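Local coordinates for protein putative D-tyrosyl-tRNA(Tyr) deacylase 2 (Leishmania major, PDB 1TC5) that may hydrolyse D-aminoacyl-tRNA, such as D-tyrosyl-tRNA(Tyr), to the free D-amino acid and tRNA, working as a homodimer, at residues L15-G21 / R33-V38; Y41-L45 / L125-F129; K69-H73 / P187-F192. All coordinates share one frame. Numbering follows the deposited sequence.

Contact 1. Residues L15-G21 / R33-V38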
ATOM      1  N   LEU A  15       5.658  -2.044  -3.059  1.00 16.64           N
ATOM      2  CA  LEU A  15       6.275  -3.077  -2.235  1.00 16.49           C
ATOM      3  C   LEU A  15       6.260  -2.617  -0.805  1.00 16.92           C
ATOM      4  O   LEU A  15       6.731  -1.514  -0.513  1.00 14.98           O
ATOM      5  CB  LEU A  15       7.732  -3.322  -2.663  1.00 17.44           C
ATOM      6  CG  LEU A  15       8.005  -3.465  -4.161  1.00 18.30           C
ATOM      7  CD1 LEU A  15       9.524  -3.388  -4.450  1.00 17.69           C
ATOM      8  CD2 LEU A  15       7.409  -4.742  -4.702  1.00 19.10           C
ATOM      9  N   GLN A  16       5.733  -3.464   0.086  1.00 17.00           N
ATOM     10  CA  GLN A  16       5.631  -3.157   1.518  1.00 16.26           C
ATOM     11  C   GLN A  16       6.244  -4.281   2.343  1.00 16.81           C
ATOM     12  O   GLN A  16       6.134  -5.474   1.982  1.00 15.67           O
ATOM     13  CB  GLN A  16       4.169  -3.014   1.964  1.00 19.83           C
ATOM     14  CG  GLN A  16       3.385  -1.875   1.357  1.00 13.75           C
ATOM     15  CD  GLN A  16       1.953  -1.805   1.872  1.00 18.13           C
ATOM     16  OE1 GLN A  16       1.724  -1.368   3.003  1.00 18.74           O
ATOM     17  NE2 GLN A  16       0.988  -2.201   1.035  1.00 17.16           N
ATOM     18  N   ALA A  17       6.928  -3.882   3.416  1.00 18.09           N
ATOM     19  CA  ALA A  17       7.459  -4.813   4.425  1.00 17.09           C
ATOM     20  C   ALA A  17       6.299  -5.487   5.157  1.00 17.40           C
ATOM     21  O   ALA A  17       5.528  -4.819   5.864  1.00 18.00           O
ATOM     22  CB  ALA A  17       8.336  -4.083   5.427  1.00 16.54           C
ATOM     23  N   MET A  18       6.182  -6.791   4.942  1.00 14.86           N
ATOM     24  CA  MET A  18       5.133  -7.619   5.528  1.00 14.80           C
ATOM     25  C   MET A  18       5.655  -8.361   6.753  1.00 16.38           C
ATOM     26  O   MET A  18       6.760  -8.922   6.724  1.00 16.61           O
ATOM     27  CB  MET A  18       4.655  -8.653   4.493  1.00 12.87           C
ATOM     28  CG  MET A  18       3.525  -9.586   4.983  1.00 15.66           C
ATOM     29  SD  MET A  18       2.713 -10.406   3.603  1.00 17.50           S
ATOM     30  CE  MET A  18       4.106 -11.375   2.916  1.00 15.71           C
ATOM     31  N   ASP A  19       4.858  -8.377   7.821  1.00 17.65           N
ATOM     32  CA  ASP A  19       5.069  -9.314   8.922  1.00 16.67           C
ATOM     33  C   ASP A  19       4.113 -10.502   8.813  1.00 18.45           C
ATOM     34  O   ASP A  19       4.541 -11.659   8.888  1.00 16.90           O
ATOM     35  CB  ASP A  19       4.853  -8.651  10.281  1.00 18.36           C
ATOM     36  CG  ASP A  19       5.306  -9.525  11.414  1.00 18.98           C
ATOM     37  OD1 ASP A  19       6.519  -9.772  11.454  1.00 21.15           O
ATOM     38  OD2 ASP A  19       4.549 -10.043  12.273  1.00 21.91           O
ATOM     39  N   GLN A  20       2.822 -10.195   8.641  1.00 18.14           N
ATOM     40  CA  GLN A  20       1.781 -11.194   8.393  1.00 18.03           C
ATOM     41  C   GLN A  20       0.805 -10.686   7.315  1.00 16.24           C
ATOM     42  O   GLN A  20       0.487  -9.511   7.257  1.00 18.30           O
ATOM     43  CB  GLN A  20       0.946 -11.480   9.657  1.00 18.95           C
ATOM     44  CG  GLN A  20       1.694 -12.005  10.882  1.00 22.06           C
ATOM     45  CD  GLN A  20       2.070 -13.466  10.780  1.00 21.64           C
ATOM     46  OE1 GLN A  20       1.286 -14.361  11.148  1.00 19.32           O
ATOM     47  NE2 GLN A  20       3.276 -13.720  10.286  1.00 18.19           N
ATOM     48  N   GLY A  21       0.310 -11.597   6.488  1.00 15.42           N
ATOM     49  CA  GLY A  21      -0.780 -11.290   5.577  1.00 15.98           C
ATOM     50  C   GLY A  21      -1.811 -12.396   5.433  1.00 16.49           C
ATOM     51  O   GLY A  21      -1.494 -13.581   5.537  1.00 16.32           O
ATOM     52  N   ARG A  33      -2.534 -17.457   3.628  1.00 15.81           N
ATOM     53  CA  ARG A  33      -1.680 -16.765   4.559  1.00 16.72           C
ATOM     54  C   ARG A  33      -0.233 -16.688   4.116  1.00 16.13           C
ATOM     55  O   ARG A  33       0.308 -17.621   3.480  1.00 15.58           O
ATOM     56  CB  ARG A  33      -1.753 -17.476   5.901  1.00 17.94           C
ATOM     57  CG  ARG A  33      -3.128 -17.387   6.544  1.00 15.83           C
ATOM     58  CD  ARG A  33      -3.085 -17.757   8.002  1.00 16.17           C
ATOM     59  NE  ARG A  33      -2.264 -16.794   8.732  1.00 17.66           N
ATOM     60  CZ  ARG A  33      -1.996 -16.846  10.026  1.00 19.61           C
ATOM     61  NH1 ARG A  33      -2.489 -17.820  10.776  1.00 21.73           N
ATOM     62  NH2 ARG A  33      -1.247 -15.904  10.576  1.00 18.57           N
ATOM     63  N   ALA A  34       0.388 -15.571   4.485  1.00 15.91           N
ATOM     64  CA  ALA A  34       1.834 -15.418   4.425  1.00 16.62           C
ATOM     65  C   ALA A  34       2.388 -14.878   5.738  1.00 16.56           C
ATOM     66  O   ALA A  34       1.715 -14.133   6.458  1.00 16.65           O
ATOM     67  CB  ALA A  34       2.220 -14.476   3.278  1.00 15.56           C
ATOM     68  N   GLY A  35       3.636 -15.253   6.033  1.00 17.18           N
ATOM     69  CA  GLY A  35       4.363 -14.662   7.146  1.00 17.72           C
ATOM     70  C   GLY A  35       5.256 -13.523   6.694  1.00 15.69           C
ATOM     71  O   GLY A  35       4.927 -12.776   5.766  1.00 15.24           O
ATOM     72  N   ARG A  36       6.407 -13.402   7.349  1.00 14.80           N
ATOM     73  CA  ARG A  36       7.274 -12.270   7.135  1.00 15.83           C
ATOM     74  C   ARG A  36       7.874 -12.291   5.743  1.00 14.30           C
ATOM     75  O   ARG A  36       8.297 -13.328   5.236  1.00 13.53           O
ATOM     76  CB  ARG A  36       8.392 -12.211   8.156  1.00 16.44           C
ATOM     77  CG  ARG A  36       9.202 -10.906   8.068  1.00 17.51           C
ATOM     78  CD  ARG A  36       9.961 -10.606   9.334  1.00 23.53           C
ATOM     79  NE  ARG A  36      11.154 -11.419   9.397  1.00 24.24           N
ATOM     80  CZ  ARG A  36      11.479 -12.295  10.354  1.00 24.05           C
ATOM     81  NH1 ARG A  36      10.708 -12.546  11.403  1.00 27.23           N
ATOM     82  NH2 ARG A  36      12.620 -12.929  10.247  1.00 20.32           N
ATOM     83  N   GLY A  37       7.910 -11.121   5.140  1.00 12.38           N
ATOM     84  CA  GLY A  37       8.499 -10.975   3.818  1.00 15.39           C
ATOM     85  C   GLY A  37       8.047  -9.691   3.166  1.00 13.70           C
ATOM     86  O   GLY A  37       8.089  -8.633   3.796  1.00 15.75           O
ATOM     87  N   VAL A  38       7.631  -9.781   1.913  1.00 14.27           N
ATOM     88  CA  VAL A  38       7.201  -8.612   1.145  1.00 12.87           C
ATOM     89  C   VAL A  38       5.833  -8.819   0.490  1.00 12.64           C
ATOM     90  O   VAL A  38       5.570  -9.871  -0.115  1.00 14.32           O
ATOM     91  CB  VAL A  38       8.241  -8.279   0.075  1.00 14.26           C
ATOM     92  CG1 VAL A  38       7.742  -7.156  -0.848  1.00 12.07           C
ATOM     93  CG2 VAL A  38       9.584  -7.928   0.729  1.00 17.62           C
TER
HETATM   94  O   HOH W   1       7.307 -12.461  11.601  1.00 32.40           O
HETATM   95  O   HOH W   2      -0.544 -14.408   7.964  1.00 26.78           O
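Start at R33, where the guanidinium folds back beside the hairpin: NE donates to water 2 (3.0 Å), which donates to G21 O and A34 O, while the NH1 and NH2 ends reach the carbonyls of K158 and G161. A34 forms a hydrogen-bonded antiparallel pair with G21, A34 N to G21 O and G21 N to A34 O both measuring 2.9 Å. On the same face, A34 CB packs 3.6 Å from M18 CE. At G35 the strand breaks; M18 CE lies 3.3 Å from G35 O, and G35 N is held by D93. Opposite the break, D19 and Q20 both face E183 in a classic beta bulge, with Q20 NE2 bonded to D19 O (2.8 Å). R36 leaves the pairing, its CA 3.4 Å from M18 O in a CA-H...O contact and its NH2 on F74 O. Regular pairing resumes at G37, with M18 N to G37 O and G37 N to M18 O both 2.9 Å; G37's backbone angles would jam any CB against the preceding carbonyl, so glycine is required. V38 pairs with A17 without hydrogen bonds, and its CG1 meets L15 CB at 4.2 Å. The break and bulge let one pair of antiparallel runs serve two sheets: 10-18 and 37-45 lie in the five-stranded mixed sheet, whereas 20-24 and 31-34 continue into the three-stranded sheet with 180-184.

Contact 2. Residues Y41-L45 / L125-F129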
ATOM      1  N   TYR A  41       2.044  -5.271  -4.640  1.00 14.97           N
ATOM      2  CA  TYR A  41       0.929  -4.876  -5.496  1.00 12.78           C
ATOM      3  C   TYR A  41       1.443  -4.638  -6.927  1.00 13.63           C
ATOM      4  O   TYR A  41       2.412  -3.933  -7.121  1.00 14.99           O
ATOM      5  CB  TYR A  41       0.295  -3.580  -4.998  1.00 12.07           C
ATOM      6  CG  TYR A  41      -0.435  -3.573  -3.668  1.00 13.28           C
ATOM      7  CD1 TYR A  41      -0.640  -4.716  -2.933  1.00 12.88           C
ATOM      8  CD2 TYR A  41      -0.938  -2.368  -3.148  1.00 14.34           C
ATOM      9  CE1 TYR A  41      -1.317  -4.676  -1.696  1.00 15.40           C
ATOM     10  CE2 TYR A  41      -1.610  -2.319  -1.941  1.00 12.67           C
ATOM     11  CZ  TYR A  41      -1.808  -3.480  -1.211  1.00 18.47           C
ATOM     12  OH  TYR A  41      -2.477  -3.450   0.004  1.00 17.21           O
ATOM     13  N   ILE A  42       0.773  -5.194  -7.938  1.00 14.39           N
ATOM     14  CA  ILE A  42       1.285  -5.124  -9.289  1.00 13.94           C
ATOM     15  C   ILE A  42       0.234  -4.701 -10.333  1.00 12.76           C
ATOM     16  O   ILE A  42      -0.910  -5.149 -10.325  1.00 14.05           O
ATOM     17  CB  ILE A  42       1.943  -6.504  -9.668  1.00 13.98           C
ATOM     18  CG1 ILE A  42       2.653  -6.445 -11.021  1.00 13.40           C
ATOM     19  CG2 ILE A  42       0.935  -7.657  -9.605  1.00 14.79           C
ATOM     20  CD1 ILE A  42       3.687  -7.575 -11.153  1.00 13.59           C
ATOM     21  N   ALA A  43       0.678  -3.865 -11.254  1.00 14.23           N
ATOM     22  CA  ALA A  43      -0.128  -3.400 -12.373  1.00 14.64           C
ATOM     23  C   ALA A  43       0.745  -3.397 -13.600  1.00 15.17           C
ATOM     24  O   ALA A  43       1.941  -3.116 -13.515  1.00 13.46           O
ATOM     25  CB  ALA A  43      -0.605  -2.007 -12.127  1.00 12.75           C
ATOM     26  N   PHE A  44       0.120  -3.697 -14.731  1.00 16.33           N
ATOM     27  CA  PHE A  44       0.759  -3.752 -16.012  1.00 14.87           C
ATOM     28  C   PHE A  44       0.154  -2.653 -16.864  1.00 15.13           C
ATOM     29  O   PHE A  44      -1.035  -2.673 -17.161  1.00 15.61           O
ATOM     30  CB  PHE A  44       0.586  -5.148 -16.668  1.00 13.62           C
ATOM     31  CG  PHE A  44       1.140  -6.266 -15.835  1.00 13.10           C
ATOM     32  CD1 PHE A  44       2.494  -6.525 -15.815  1.00 13.51           C
ATOM     33  CD2 PHE A  44       0.310  -7.056 -15.072  1.00 15.63           C
ATOM     34  CE1 PHE A  44       3.016  -7.536 -15.035  1.00 17.24           C
ATOM     35  CE2 PHE A  44       0.835  -8.067 -14.277  1.00 18.00           C
ATOM     36  CZ  PHE A  44       2.185  -8.298 -14.257  1.00 16.45           C
ATOM     37  N   LEU A  45       1.018  -1.723 -17.281  1.00 16.31           N
ATOM     38  CA  LEU A  45       0.627  -0.461 -17.885  1.00 17.89           C
ATOM     39  C   LEU A  45       1.170  -0.343 -19.297  1.00 20.70           C
ATOM     40  O   LEU A  45       2.161  -0.994 -19.633  1.00 19.78           O
ATOM     41  CB  LEU A  45       1.156   0.696 -17.044  1.00 18.37           C
ATOM     42  CG  LEU A  45       0.820   0.541 -15.548  1.00 20.80           C
ATOM     43  CD1 LEU A  45       1.261   1.794 -14.782  1.00 21.83           C
ATOM     44  CD2 LEU A  45      -0.669   0.229 -15.317  1.00 22.99           C
ATOM     45  N   LEU A 125       0.063 -11.806 -18.304  1.00 15.18           N
ATOM     46  CA  LEU A 125       1.290 -11.261 -17.715  1.00 15.40           C
ATOM     47  C   LEU A 125       1.345 -11.571 -16.216  1.00 16.03           C
ATOM     48  O   LEU A 125       2.398 -11.918 -15.685  1.00 15.45           O
ATOM     49  CB  LEU A 125       1.403  -9.754 -17.965  1.00 15.77           C
ATOM     50  CG  LEU A 125       1.628  -9.303 -19.427  1.00 14.95           C
ATOM     51  CD1 LEU A 125       1.394  -7.820 -19.575  1.00 16.04           C
ATOM     52  CD2 LEU A 125       3.033  -9.637 -19.872  1.00 18.93           C
ATOM     53  N   TYR A 126       0.202 -11.459 -15.550  1.00 16.39           N
ATOM     54  CA  TYR A 126       0.120 -11.668 -14.098  1.00 15.54           C
ATOM     55  C   TYR A 126       0.436 -13.113 -13.751  1.00 15.84           C
ATOM     56  O   TYR A 126       1.210 -13.409 -12.832  1.00 13.48           O
ATOM     57  CB  TYR A 126      -1.280 -11.361 -13.573  1.00 16.16           C
ATOM     58  CG  TYR A 126      -1.467 -11.696 -12.110  1.00 14.78           C
ATOM     59  CD1 TYR A 126      -0.842 -10.938 -11.118  1.00 20.33           C
ATOM     60  CD2 TYR A 126      -2.260 -12.755 -11.715  1.00 14.15           C
ATOM     61  CE1 TYR A 126      -0.981 -11.248  -9.772  1.00 18.28           C
ATOM     62  CE2 TYR A 126      -2.416 -13.059 -10.371  1.00 18.25           C
ATOM     63  CZ  TYR A 126      -1.780 -12.304  -9.404  1.00 18.14           C
ATOM     64  OH  TYR A 126      -1.949 -12.598  -8.055  1.00 14.48           O
ATOM     65  N   ASP A 127      -0.205 -14.003 -14.479  1.00 17.85           N
ATOM     66  CA  ASP A 127       0.045 -15.424 -14.338  1.00 20.19           C
ATOM     67  C   ASP A 127       1.521 -15.780 -14.581  1.00 20.53           C
ATOM     68  O   ASP A 127       2.117 -16.561 -13.838  1.00 19.67           O
ATOM     69  CB  ASP A 127      -0.856 -16.181 -15.305  1.00 20.02           C
ATOM     70  CG  ASP A 127      -0.824 -17.660 -15.081  1.00 28.94           C
ATOM     71  OD1 ASP A 127      -1.343 -18.095 -14.034  1.00 34.55           O
ATOM     72  OD2 ASP A 127      -0.308 -18.459 -15.892  1.00 30.91           O
ATOM     73  N   ARG A 128       2.097 -15.194 -15.628  1.00 21.04           N
ATOM     74  CA  ARG A 128       3.481 -15.478 -16.009  1.00 19.23           C
ATOM     75  C   ARG A 128       4.427 -14.932 -14.965  1.00 18.21           C
ATOM     76  O   ARG A 128       5.390 -15.585 -14.584  1.00 18.33           O
ATOM     77  CB  ARG A 128       3.763 -14.887 -17.389  1.00 21.64           C
ATOM     78  CG  ARG A 128       4.998 -15.401 -18.074  1.00 26.86           C
ATOM     79  CD  ARG A 128       4.837 -16.785 -18.656  1.00 36.07           C
ATOM     80  NE  ARG A 128       6.090 -17.295 -19.220  1.00 40.81           N
ATOM     81  CZ  ARG A 128       6.491 -18.567 -19.176  1.00 45.39           C
ATOM     82  NH1 ARG A 128       5.758 -19.514 -18.590  1.00 45.95           N
ATOM     83  NH2 ARG A 128       7.644 -18.901 -19.731  1.00 49.52           N
ATOM     84  N   PHE A 129       4.116 -13.747 -14.467  1.00 18.09           N
ATOM     85  CA  PHE A 129       4.910 -13.106 -13.440  1.00 16.79           C
ATOM     86  C   PHE A 129       4.909 -13.890 -12.124  1.00 14.71           C
ATOM     87  O   PHE A 129       5.954 -14.027 -11.499  1.00 17.17           O
ATOM     88  CB  PHE A 129       4.412 -11.681 -13.203  1.00 18.94           C
ATOM     89  CG  PHE A 129       5.137 -10.964 -12.118  1.00 17.99           C
ATOM     90  CD1 PHE A 129       6.302 -10.254 -12.402  1.00 23.07           C
ATOM     91  CD2 PHE A 129       4.655 -10.986 -10.812  1.00 23.81           C
ATOM     92  CE1 PHE A 129       6.978  -9.570 -11.401  1.00 22.97           C
ATOM     93  CE2 PHE A 129       5.326 -10.283  -9.790  1.00 22.17           C
ATOM     94  CZ  PHE A 129       6.494  -9.595 -10.091  1.00 22.68           C
TER
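Strand 41-45 sends alternate side chains to its two faces. Y41, the first residue, lies on the other face of the strand, out of reach of 125-129, and its OH is hydrogen-bonded to Q16 of the second subunit. I42 turns toward helix 119-136: its CD1 sits over the face of the F129 ring, 3.4 Å from the centroid and 11° off the normal, a close CH-pi contact, while its CG2 lies 4.0 Å from Y126 CD1 at the edge of that ring. A43 shares the face of Y41, likewise out of reach. F44 comes next on the helix side, and L125 CB stands almost exactly over its ring, 3.8 Å from the centroid and 2° off the normal. The ring also meets the helix backbone, with F44 CE2 3.7 Å from Y126 CA, and F44 CZ lies 4.2 Å from F129 CB. L45 is again on the far face. Strand and helix segments run at 132° with their axes 10.0 Å apart, helix packing onto sheet in an alpha/beta layer; F129 also reaches L58 and V62 of helix 55-67. Y126 spends its OH on G172 O, so between these two segments the contact is apolar packing and CH-pi, with no polar bond.

Contact 3. Residues K69-H73 / P187-F192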
ATOM      1  N   LYS A  69      18.402  -4.687  -2.935  1.00 15.92           N
ATOM      2  CA  LYS A  69      18.398  -4.604  -1.481  1.00 16.99           C
ATOM      3  C   LYS A  69      17.475  -3.470  -1.108  1.00 15.06           C
ATOM      4  O   LYS A  69      17.793  -2.324  -1.333  1.00 14.05           O
ATOM      5  CB  LYS A  69      19.802  -4.369  -0.955  1.00 20.03           C
ATOM      6  CG  LYS A  69      20.785  -5.510  -1.320  1.00 21.27           C
ATOM      7  CD  LYS A  69      22.231  -5.174  -0.901  1.00 26.68           C
ATOM      8  CE  LYS A  69      23.225  -6.257  -1.321  1.00 30.27           C
ATOM      9  NZ  LYS A  69      23.607  -7.168  -0.207  1.00 36.97           N
ATOM     10  N   ILE A  70      16.304  -3.803  -0.579  1.00 14.07           N
ATOM     11  CA  ILE A  70      15.276  -2.808  -0.299  1.00 16.05           C
ATOM     12  C   ILE A  70      14.977  -2.727   1.183  1.00 14.46           C
ATOM     13  O   ILE A  70      15.104  -1.669   1.768  1.00 15.98           O
ATOM     14  CB  ILE A  70      13.975  -3.149  -1.076  1.00 15.52           C
ATOM     15  CG1 ILE A  70      14.259  -3.227  -2.580  1.00 19.91           C
ATOM     16  CG2 ILE A  70      12.893  -2.090  -0.791  1.00 18.39           C
ATOM     17  CD1 ILE A  70      13.184  -4.001  -3.368  1.00 20.30           C
ATOM     18  N   PHE A  71      14.580  -3.864   1.768  1.00 15.99           N
ATOM     19  CA  PHE A  71      14.000  -3.911   3.117  1.00 14.85           C
ATOM     20  C   PHE A  71      14.980  -4.318   4.234  1.00 14.80           C
ATOM     21  O   PHE A  71      15.916  -5.085   4.019  1.00 16.55           O
ATOM     22  CB  PHE A  71      12.756  -4.815   3.151  1.00 15.16           C
ATOM     23  CG  PHE A  71      11.648  -4.333   2.237  1.00 14.71           C
ATOM     24  CD1 PHE A  71      10.913  -3.218   2.556  1.00 16.26           C
ATOM     25  CD2 PHE A  71      11.393  -4.973   1.025  1.00 11.65           C
ATOM     26  CE1 PHE A  71       9.923  -2.719   1.673  1.00 17.44           C
ATOM     27  CE2 PHE A  71      10.406  -4.517   0.163  1.00 16.00           C
ATOM     28  CZ  PHE A  71       9.678  -3.372   0.478  1.00 14.90           C
ATOM     29  N   THR A  72      14.699  -3.812   5.435  1.00 15.79           N
ATOM     30  CA  THR A  72      15.573  -3.905   6.608  1.00 17.52           C
ATOM     31  C   THR A  72      14.998  -4.797   7.710  1.00 18.91           C
ATOM     32  O   THR A  72      15.605  -4.954   8.770  1.00 18.27           O
ATOM     33  CB  THR A  72      15.805  -2.485   7.208  1.00 15.53           C
ATOM     34  OG1 THR A  72      14.545  -1.866   7.485  1.00 12.54           O
ATOM     35  CG2 THR A  72      16.487  -1.532   6.182  1.00 15.79           C
ATOM     36  N   HIS A  73      13.853  -5.421   7.448  1.00 17.54           N
ATOM     37  CA  HIS A  73      13.134  -6.164   8.485  1.00 17.74           C
ATOM     38  C   HIS A  73      13.261  -7.695   8.411  1.00 16.15           C
ATOM     39  O   HIS A  73      12.722  -8.412   9.239  1.00 19.21           O
ATOM     40  CB  HIS A  73      11.678  -5.769   8.352  1.00 21.79           C
ATOM     41  CG  HIS A  73      10.948  -6.497   7.261  1.00 24.74           C
ATOM     42  ND1 HIS A  73      10.202  -5.852   6.314  1.00 32.63           N
ATOM     43  CD2 HIS A  73      10.839  -7.814   6.975  1.00 35.07           C
ATOM     44  CE1 HIS A  73       9.631  -6.738   5.520  1.00 27.93           C
ATOM     45  NE2 HIS A  73       9.988  -7.934   5.909  1.00 27.93           N
ATOM     46  N   PRO A 187       5.761  -0.430   7.004  1.00 14.79           N
ATOM     47  CA  PRO A 187       5.706  -0.841   5.600  1.00 15.06           C
ATOM     48  C   PRO A 187       6.882  -0.388   4.741  1.00 14.41           C
ATOM     49  O   PRO A 187       7.200  -1.128   3.816  1.00 14.96           O
ATOM     50  CB  PRO A 187       4.371  -0.243   5.088  1.00 16.16           C
ATOM     51  CG  PRO A 187       3.542  -0.028   6.326  1.00 17.59           C
ATOM     52  CD  PRO A 187       4.535   0.281   7.418  1.00 18.31           C
ATOM     53  N   PHE A 188       7.512   0.750   5.026  1.00 15.24           N
ATOM     54  CA  PHE A 188       8.674   1.218   4.246  1.00 14.27           C
ATOM     55  C   PHE A 188       8.393   1.097   2.746  1.00 13.35           C
ATOM     56  O   PHE A 188       9.164   0.531   1.962  1.00 13.08           O
ATOM     57  CB  PHE A 188       9.890   0.400   4.657  1.00 15.35           C
ATOM     58  CG  PHE A 188      11.219   0.969   4.266  1.00 12.84           C
ATOM     59  CD1 PHE A 188      11.432   2.332   4.095  1.00 19.04           C
ATOM     60  CD2 PHE A 188      12.311   0.097   4.131  1.00 18.02           C
ATOM     61  CE1 PHE A 188      12.684   2.807   3.775  1.00 17.08           C
ATOM     62  CE2 PHE A 188      13.549   0.561   3.822  1.00 14.72           C
ATOM     63  CZ  PHE A 188      13.742   1.928   3.640  1.00 18.00           C
ATOM     64  N   THR A 189       7.253   1.652   2.361  1.00 13.85           N
ATOM     65  CA  THR A 189       6.679   1.385   1.066  1.00 14.83           C
ATOM     66  C   THR A 189       7.559   1.925  -0.052  1.00 14.28           C
ATOM     67  O   THR A 189       7.985   3.050   0.000  1.00 12.37           O
ATOM     68  CB  THR A 189       5.235   1.994   1.004  1.00 15.93           C
ATOM     69  OG1 THR A 189       4.465   1.469   2.104  1.00 14.49           O
ATOM     70  CG2 THR A 189       4.508   1.537  -0.252  1.00 13.60           C
ATOM     71  N   HIS A 190       7.850   1.074  -1.032  1.00 14.56           N
ATOM     72  CA  HIS A 190       8.510   1.512  -2.247  1.00 14.37           C
ATOM     73  C   HIS A 190       7.536   1.397  -3.426  1.00 14.68           C
ATOM     74  O   HIS A 190       6.588   0.591  -3.406  1.00 13.14           O
ATOM     75  CB  HIS A 190       9.778   0.708  -2.486  1.00 15.94           C
ATOM     76  CG  HIS A 190      10.888   0.996  -1.507  1.00 14.94           C
ATOM     77  ND1 HIS A 190      10.876   0.537  -0.200  1.00 18.64           N
ATOM     78  CD2 HIS A 190      12.043   1.689  -1.650  1.00 14.91           C
ATOM     79  CE1 HIS A 190      11.985   0.922   0.407  1.00 17.83           C
ATOM     80  NE2 HIS A 190      12.709   1.624  -0.450  1.00 17.54           N
ATOM     81  N   MET A 191       7.775   2.240  -4.421  1.00 18.56           N
ATOM     82  CA  MET A 191       7.037   2.275  -5.671  1.00 20.44           C
ATOM     83  C   MET A 191       8.042   2.299  -6.811  1.00 19.26           C
ATOM     84  O   MET A 191       8.775   3.276  -6.956  1.00 21.25           O
ATOM     85  CB  MET A 191       6.167   3.526  -5.709  1.00 22.20           C
ATOM     86  CG  MET A 191       5.026   3.498  -6.758  1.00 31.12           C
ATOM     87  SD  MET A 191       5.519   3.559  -8.495  1.00 31.44           S
ATOM     88  CE  MET A 191       5.888   5.327  -8.693  1.00 34.19           C
ATOM     89  N   PHE A 192       8.118   1.206  -7.586  1.00 17.08           N
ATOM     90  CA  PHE A 192       9.005   1.140  -8.745  1.00 17.47           C
ATOM     91  C   PHE A 192       8.233   0.987 -10.029  1.00 18.38           C
ATOM     92  O   PHE A 192       7.337   0.140 -10.120  1.00 17.77           O
ATOM     93  CB  PHE A 192       9.938  -0.053  -8.650  1.00 17.49           C
ATOM     94  CG  PHE A 192      10.841  -0.049  -7.450  1.00 18.80           C
ATOM     95  CD1 PHE A 192      11.302   1.136  -6.872  1.00 20.31           C
ATOM     96  CD2 PHE A 192      11.269  -1.256  -6.915  1.00 19.55           C
ATOM     97  CE1 PHE A 192      12.164   1.098  -5.758  1.00 18.77           C
ATOM     98  CE2 PHE A 192      12.142  -1.287  -5.822  1.00 20.81           C
ATOM     99  CZ  PHE A 192      12.573  -0.111  -5.242  1.00 17.02           C
TER
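Follow the H190 ring first. With chi1 at -70° (m) it turns so that ND1 makes a weak hydrogen bond to F188 O (2.8 Å), within the loop that leads into strand 190-193. I70, in an m,t rotamer, uses both ends of its side chain: CG2 covers one face of the imidazole, 3.5 Å from its centroid, and CD1 meets the edge of F192 at CE2, 3.8 Å away. F71, also m, lies so that the edge of H190 points toward its ring face in an offset edge-to-face pair, centroids 5.5 Å apart and planes at 88°. The edge of the same F71 ring looks at the backbone, CE1 being 3.3 Å from F188 O. P187 is consistent with the proline of the Gly-Pro motif of DTD-family enzymes, which in relatives reaches into the active site of the partner subunit; in keeping with that, T189 O bonds to S101 and T189 OG1 to Q99, both of the second subunit. F188 has left-handed backbone angles (46/51), and its t side chain extends toward the loop 69-73, where CE2 approaches I70 O at 3.4 Å and CD2 lies 3.9 Å from F71 CD1. T189 directs its CB away from that loop, toward the dimer interface, and T72, with chi1 in p, brings CG2 to 4.3 Å from F188 CE2.

Overall arrangement
The five-stranded sheet ties all three contacts together. Contacts 1 and 3 have centres about 11 Å apart and meet along strand 10-18, where L15 N probably bonds to H190 O of strand 190-193 and A17 N to P187 O just before it, both at 2.8 Å. Contact 2 lies on the other side of the chain's centre from contact 1, about 19 Å between centres, yet they meet where Q16 NE2 comes 3.8 Å from Y41 CZ. Contacts 2 and 3 do not touch; their nearest atoms are about 7 Å apart. Across the dimer, however, Y41 of one subunit packs on T189 of the other, near where relatives place the active site, at the subunit interface.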